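Local atomic coordinates of branched-chain alpha-ketoacid decarboxylase (Lactococcus lactis, PDB entry 2VBF), a protein that probably decarboxylates branched-chain and aromatic alpha-keto acids to aldehydes, using thiamine diphosphate and a magnesium ion as cofactors. Residues L455-I466 against W501-A512. Sequence-based numbering, arbitrary orientation.
Sequences LQLTVQELGLSI and WNYSKLPETFGA
Gln456 and Trp501 illustrate how an amide can stack on an aromatic ring while its polar ends bond to other partners. They join two parts of the alpha/beta C-terminal thiamine diphosphate-binding domain: 455-466, two short helical pieces joined by a turn, which follows strand 445-451 of the six-stranded parallel sheet and magnesium ligand Asp452, and 501-512, a loop leading into helix 506-509, which packs by strand 542-548. The amide and indole planes lie 10° apart, with Gln456 CD 3.5 Å from Trp501 CE2, and Gln456 CG sits in a CH-pi contact 3.6 Å from the six-membered ring centroid.

Polar bonds fix the amide's rotation. Gln456 NE2 donates to Tyr503 OH at 3.0 Å, almost within the amide plane, and also to the backbone oxygen of Pro499; a water joins Gln456 OE1 to Trp501 NE1. A leucine in place of Trp501 would probably leave the amide without its stacking surface and the water without its indole donor.

Apolar contacts carry the rest. Leu455 CD2 and Leu506 CD1 meet tip to tip, and Val459 CG2 reaches the same Leu506 methyl. Leu462, its CG swung away from the backbone N (chi1 -160°), lays CD2 over one face of Phe510 and against Leu506 CB, a tight 3.5 Å. Beyond it a Schellman motif at Gly511 closes helix 506-509, bringing Ala512 CB within 3.6 Å of Ile466 CD1.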
loop_
_atom_site.group_PDB
_atom_site.type_symbol
_atom_site.label_atom_id
_atom_site.label_comp_id
_atom_site.label_asym_id
_atom_site.label_seq_id
_atom_site.Cartn_x
_atom_site.Cartn_y
_atom_site.Cartn_z
ATOM N N LEU A 455 1.329 5.668 -13.051
ATOM C CA LEU A 455 0.385 6.673 -12.520
ATOM C C LEU A 455 -0.840 6.026 -11.873
ATOM O O LEU A 455 -1.333 6.508 -10.876
ATOM C CB LEU A 455 -0.073 7.648 -13.611
ATOM C CG LEU A 455 -1.105 8.691 -13.144
ATOM C CD1 LEU A 455 -0.505 9.686 -12.130
ATOM C CD2 LEU A 455 -1.708 9.438 -14.344
ATOM N N GLN A 456 -1.303 4.909 -12.435
ATOM C CA GLN A 456 -2.502 4.261 -11.942
ATOM C C GLN A 456 -2.358 3.761 -10.486
ATOM O O GLN A 456 -3.350 3.611 -9.782
ATOM C CB GLN A 456 -2.909 3.125 -12.873
ATOM C CG GLN A 456 -3.354 3.603 -14.266
ATOM C CD GLN A 456 -4.244 2.616 -15.001
ATOM O OE1 GLN A 456 -4.701 1.635 -14.428
ATOM N NE2 GLN A 456 -4.515 2.892 -16.288
ATOM N N LEU A 457 -1.131 3.540 -10.026
ATOM C CA LEU A 457 -0.923 3.085 -8.642
ATOM C C LEU A 457 -1.108 4.181 -7.586
ATOM O O LEU A 457 -1.436 3.878 -6.432
ATOM C CB LEU A 457 0.456 2.462 -8.431
ATOM C CG LEU A 457 0.689 1.084 -9.065
ATOM C CD1 LEU A 457 1.248 1.252 -10.472
ATOM C CD2 LEU A 457 1.615 0.198 -8.216
ATOM N N THR A 458 -0.878 5.445 -7.962
ATOM C CA THR A 458 -0.771 6.547 -6.978
ATOM C C THR A 458 -1.504 7.846 -7.381
ATOM O O THR A 458 -1.319 8.894 -6.744
ATOM C CB THR A 458 0.723 6.900 -6.693
ATOM O OG1 THR A 458 1.366 7.278 -7.915
ATOM C CG2 THR A 458 1.483 5.723 -6.038
ATOM N N VAL A 459 -2.397 7.744 -8.368
ATOM C CA VAL A 459 -3.115 8.882 -8.940
ATOM C C VAL A 459 -3.854 9.770 -7.930
ATOM O O VAL A 459 -3.998 10.968 -8.159
ATOM C CB VAL A 459 -4.126 8.390 -10.029
ATOM C CG1 VAL A 459 -5.271 7.641 -9.377
ATOM C CG2 VAL A 459 -4.646 9.571 -10.862
ATOM N N GLN A 460 -4.292 9.210 -6.800
ATOM C CA GLN A 460 -5.160 9.957 -5.878
ATOM C C GLN A 460 -4.497 11.164 -5.223
ATOM O O GLN A 460 -5.215 12.029 -4.690
ATOM C CB GLN A 460 -5.830 9.061 -4.829
ATOM C CG GLN A 460 -4.899 8.136 -4.066
ATOM C CD GLN A 460 -4.758 6.797 -4.751
ATOM O OE1 GLN A 460 -3.809 6.560 -5.511
ATOM N NE2 GLN A 460 -5.728 5.933 -4.532
ATOM N N GLU A 461 -3.164 11.277 -5.275
ATOM C CA GLU A 461 -2.510 12.483 -4.718
ATOM C C GLU A 461 -2.660 13.719 -5.622
ATOM O O GLU A 461 -2.206 14.811 -5.277
ATOM C CB GLU A 461 -1.042 12.249 -4.378
ATOM C CG GLU A 461 -0.796 11.141 -3.332
ATOM C CD GLU A 461 -1.753 11.154 -2.158
ATOM O OE1 GLU A 461 -1.888 12.216 -1.520
ATOM O OE2 GLU A 461 -2.375 10.099 -1.864
ATOM N N LEU A 462 -3.294 13.550 -6.780
ATOM C CA LEU A 462 -3.739 14.692 -7.577
ATOM C C LEU A 462 -4.550 15.677 -6.705
ATOM O O LEU A 462 -4.378 16.886 -6.823
ATOM C CB LEU A 462 -4.557 14.188 -8.774
ATOM C CG LEU A 462 -4.796 15.019 -10.027
ATOM C CD1 LEU A 462 -3.632 15.906 -10.396
ATOM C CD2 LEU A 462 -5.138 14.066 -11.178
ATOM N N GLY A 463 -5.405 15.177 -5.810
ATOM C CA GLY A 463 -6.173 16.044 -4.915
ATOM C C GLY A 463 -5.295 16.962 -4.078
ATOM O O GLY A 463 -5.518 18.172 -4.010
ATOM N N LEU A 464 -4.291 16.373 -3.434
ATOM C CA LEU A 464 -3.309 17.124 -2.669
ATOM C C LEU A 464 -2.620 18.200 -3.505
ATOM O O LEU A 464 -2.447 19.327 -3.050
ATOM C CB LEU A 464 -2.276 16.148 -2.090
ATOM C CG LEU A 464 -1.100 16.714 -1.289
ATOM C CD1 LEU A 464 -0.511 15.625 -0.373
ATOM C CD2 LEU A 464 -0.017 17.301 -2.188
ATOM N N SER A 465 -2.214 17.853 -4.723
ATOM C CA SER A 465 -1.472 18.796 -5.561
ATOM C C SER A 465 -2.317 20.047 -5.836
ATOM O O SER A 465 -1.791 21.155 -5.895
ATOM C CB SER A 465 -0.990 18.144 -6.868
ATOM O OG SER A 465 -2.041 17.911 -7.789
ATOM N N ILE A 466 -3.619 19.846 -5.968
ATOM C CA ILE A 466 -4.568 20.917 -6.266
ATOM C C ILE A 466 -4.782 21.765 -5.024
ATOM O O ILE A 466 -4.649 23.004 -5.073
ATOM C CB ILE A 466 -5.911 20.324 -6.769
ATOM C CG1 ILE A 466 -5.696 19.663 -8.142
ATOM C CG2 ILE A 466 -6.990 21.400 -6.865
ATOM C CD1 ILE A 466 -6.801 18.710 -8.578
ATOM N N TRP A 501 -7.300 5.078 -19.182
ATOM C CA TRP A 501 -7.996 6.244 -18.676
ATOM C C TRP A 501 -7.833 7.422 -19.636
ATOM O O TRP A 501 -6.937 7.430 -20.480
ATOM C CB TRP A 501 -7.449 6.655 -17.316
ATOM C CG TRP A 501 -7.451 5.598 -16.270
ATOM C CD1 TRP A 501 -8.052 4.375 -16.323
ATOM C CD2 TRP A 501 -6.828 5.690 -14.992
ATOM N NE1 TRP A 501 -7.832 3.690 -15.147
ATOM C CE2 TRP A 501 -7.080 4.478 -14.315
ATOM C CE3 TRP A 501 -6.072 6.678 -14.358
ATOM C CZ2 TRP A 501 -6.604 4.229 -13.019
ATOM C CZ3 TRP A 501 -5.602 6.431 -13.071
ATOM C CH2 TRP A 501 -5.872 5.214 -12.421
ATOM N N ASN A 502 -8.697 8.418 -19.472
ATOM C CA ASN A 502 -8.537 9.716 -20.130
ATOM C C ASN A 502 -7.655 10.598 -19.262
ATOM O O ASN A 502 -8.145 11.443 -18.514
ATOM C CB ASN A 502 -9.909 10.350 -20.386
ATOM C CG ASN A 502 -10.776 9.494 -21.292
ATOM O OD1 ASN A 502 -10.360 9.122 -22.390
ATOM N ND2 ASN A 502 -11.969 9.156 -20.831
ATOM N N TYR A 503 -6.345 10.378 -19.375
ATOM C CA TYR A 503 -5.356 10.947 -18.431
ATOM C C TYR A 503 -5.430 12.468 -18.362
ATOM O O TYR A 503 -5.340 13.032 -17.293
ATOM C CB TYR A 503 -3.935 10.464 -18.770
ATOM C CG TYR A 503 -3.851 8.953 -18.710
ATOM C CD1 TYR A 503 -3.897 8.289 -17.488
ATOM C CD2 TYR A 503 -3.779 8.196 -19.868
ATOM C CE1 TYR A 503 -3.865 6.892 -17.427
ATOM C CE2 TYR A 503 -3.748 6.817 -19.828
ATOM C CZ TYR A 503 -3.798 6.161 -18.590
ATOM O OH TYR A 503 -3.785 4.787 -18.554
ATOM N N SER A 504 -5.631 13.127 -19.503
ATOM C CA SER A 504 -5.648 14.593 -19.537
ATOM C C SER A 504 -6.827 15.206 -18.758
ATOM O O SER A 504 -6.775 16.374 -18.350
ATOM C CB SER A 504 -5.637 15.100 -20.988
ATOM O OG SER A 504 -6.898 14.905 -21.600
ATOM N N LYS A 505 -7.872 14.411 -18.533
ATOM C CA LYS A 505 -9.074 14.865 -17.846
ATOM C C LYS A 505 -9.054 14.618 -16.333
ATOM O O LYS A 505 -9.983 15.011 -15.627
ATOM C CB LYS A 505 -10.304 14.193 -18.467
ATOM C CG LYS A 505 -10.459 14.406 -19.971
ATOM C CD LYS A 505 -10.428 15.872 -20.380
ATOM C CE LYS A 505 -10.546 16.002 -21.896
ATOM N NZ LYS A 505 -10.557 17.428 -22.337
ATOM N N LEU A 506 -7.991 13.997 -15.821
ATOM C CA LEU A 506 -7.897 13.739 -14.385
ATOM C C LEU A 506 -7.979 14.999 -13.496
ATOM O O LEU A 506 -8.766 15.032 -12.544
ATOM C CB LEU A 506 -6.648 12.887 -14.070
ATOM C CG LEU A 506 -6.778 11.417 -14.500
ATOM C CD1 LEU A 506 -5.408 10.734 -14.529
ATOM C CD2 LEU A 506 -7.772 10.640 -13.594
ATOM N N PRO A 507 -7.151 16.030 -13.769
ATOM C CA PRO A 507 -7.228 17.201 -12.885
ATOM C C PRO A 507 -8.638 17.790 -12.761
ATOM O O PRO A 507 -9.084 18.078 -11.657
ATOM C CB PRO A 507 -6.240 18.188 -13.518
ATOM C CG PRO A 507 -5.256 17.297 -14.273
ATOM C CD PRO A 507 -6.113 16.183 -14.808
ATOM N N GLU A 508 -9.347 17.942 -13.875
ATOM C CA GLU A 508 -10.724 18.456 -13.838
ATOM C C GLU A 508 -11.614 17.577 -12.960
ATOM O O GLU A 508 -12.377 18.071 -12.124
ATOM C CB GLU A 508 -11.304 18.511 -15.256
ATOM C CG GLU A 508 -12.725 19.014 -15.334
ATOM C CD GLU A 508 -13.274 18.977 -16.756
ATOM O OE1 GLU A 508 -13.107 17.940 -17.440
ATOM O OE2 GLU A 508 -13.886 19.981 -17.181
ATOM N N THR A 509 -11.515 16.266 -13.164
ATOM C CA THR A 509 -12.344 15.316 -12.433
ATOM C C THR A 509 -12.020 15.323 -10.931
ATOM O O THR A 509 -12.903 15.117 -10.104
ATOM C CB THR A 509 -12.211 13.908 -13.043
ATOM O OG1 THR A 509 -12.753 13.927 -14.367
ATOM C CG2 THR A 509 -12.942 12.858 -12.217
ATOM N N PHE A 510 -10.764 15.616 -10.597
ATOM C CA PHE A 510 -10.307 15.664 -9.211
ATOM C C PHE A 510 -10.444 17.061 -8.584
ATOM O O PHE A 510 -9.940 17.299 -7.475
ATOM C CB PHE A 510 -8.859 15.144 -9.120
ATOM C CG PHE A 510 -8.744 13.642 -9.187
ATOM C CD1 PHE A 510 -9.224 12.930 -10.273
ATOM C CD2 PHE A 510 -8.134 12.935 -8.159
ATOM C CE1 PHE A 510 -9.109 11.541 -10.335
ATOM C CE2 PHE A 510 -8.029 11.555 -8.220
ATOM C CZ PHE A 510 -8.518 10.857 -9.308
ATOM N N GLY A 511 -11.126 17.965 -9.290
ATOM C CA GLY A 511 -11.549 19.256 -8.736
ATOM C C GLY A 511 -10.771 20.481 -9.181
ATOM O O GLY A 511 -11.060 21.584 -8.712
ATOM N N ALA A 512 -9.804 20.311 -10.084
ATOM C CA ALA A 512 -8.986 21.439 -10.546
ATOM C C ALA A 512 -9.767 22.329 -11.504
ATOM O O ALA A 512 -10.578 21.843 -12.290
ATOM C CB ALA A 512 -7.724 20.950 -11.235
HETATM O O HOH W 1 -7.404 0.972 -14.072
#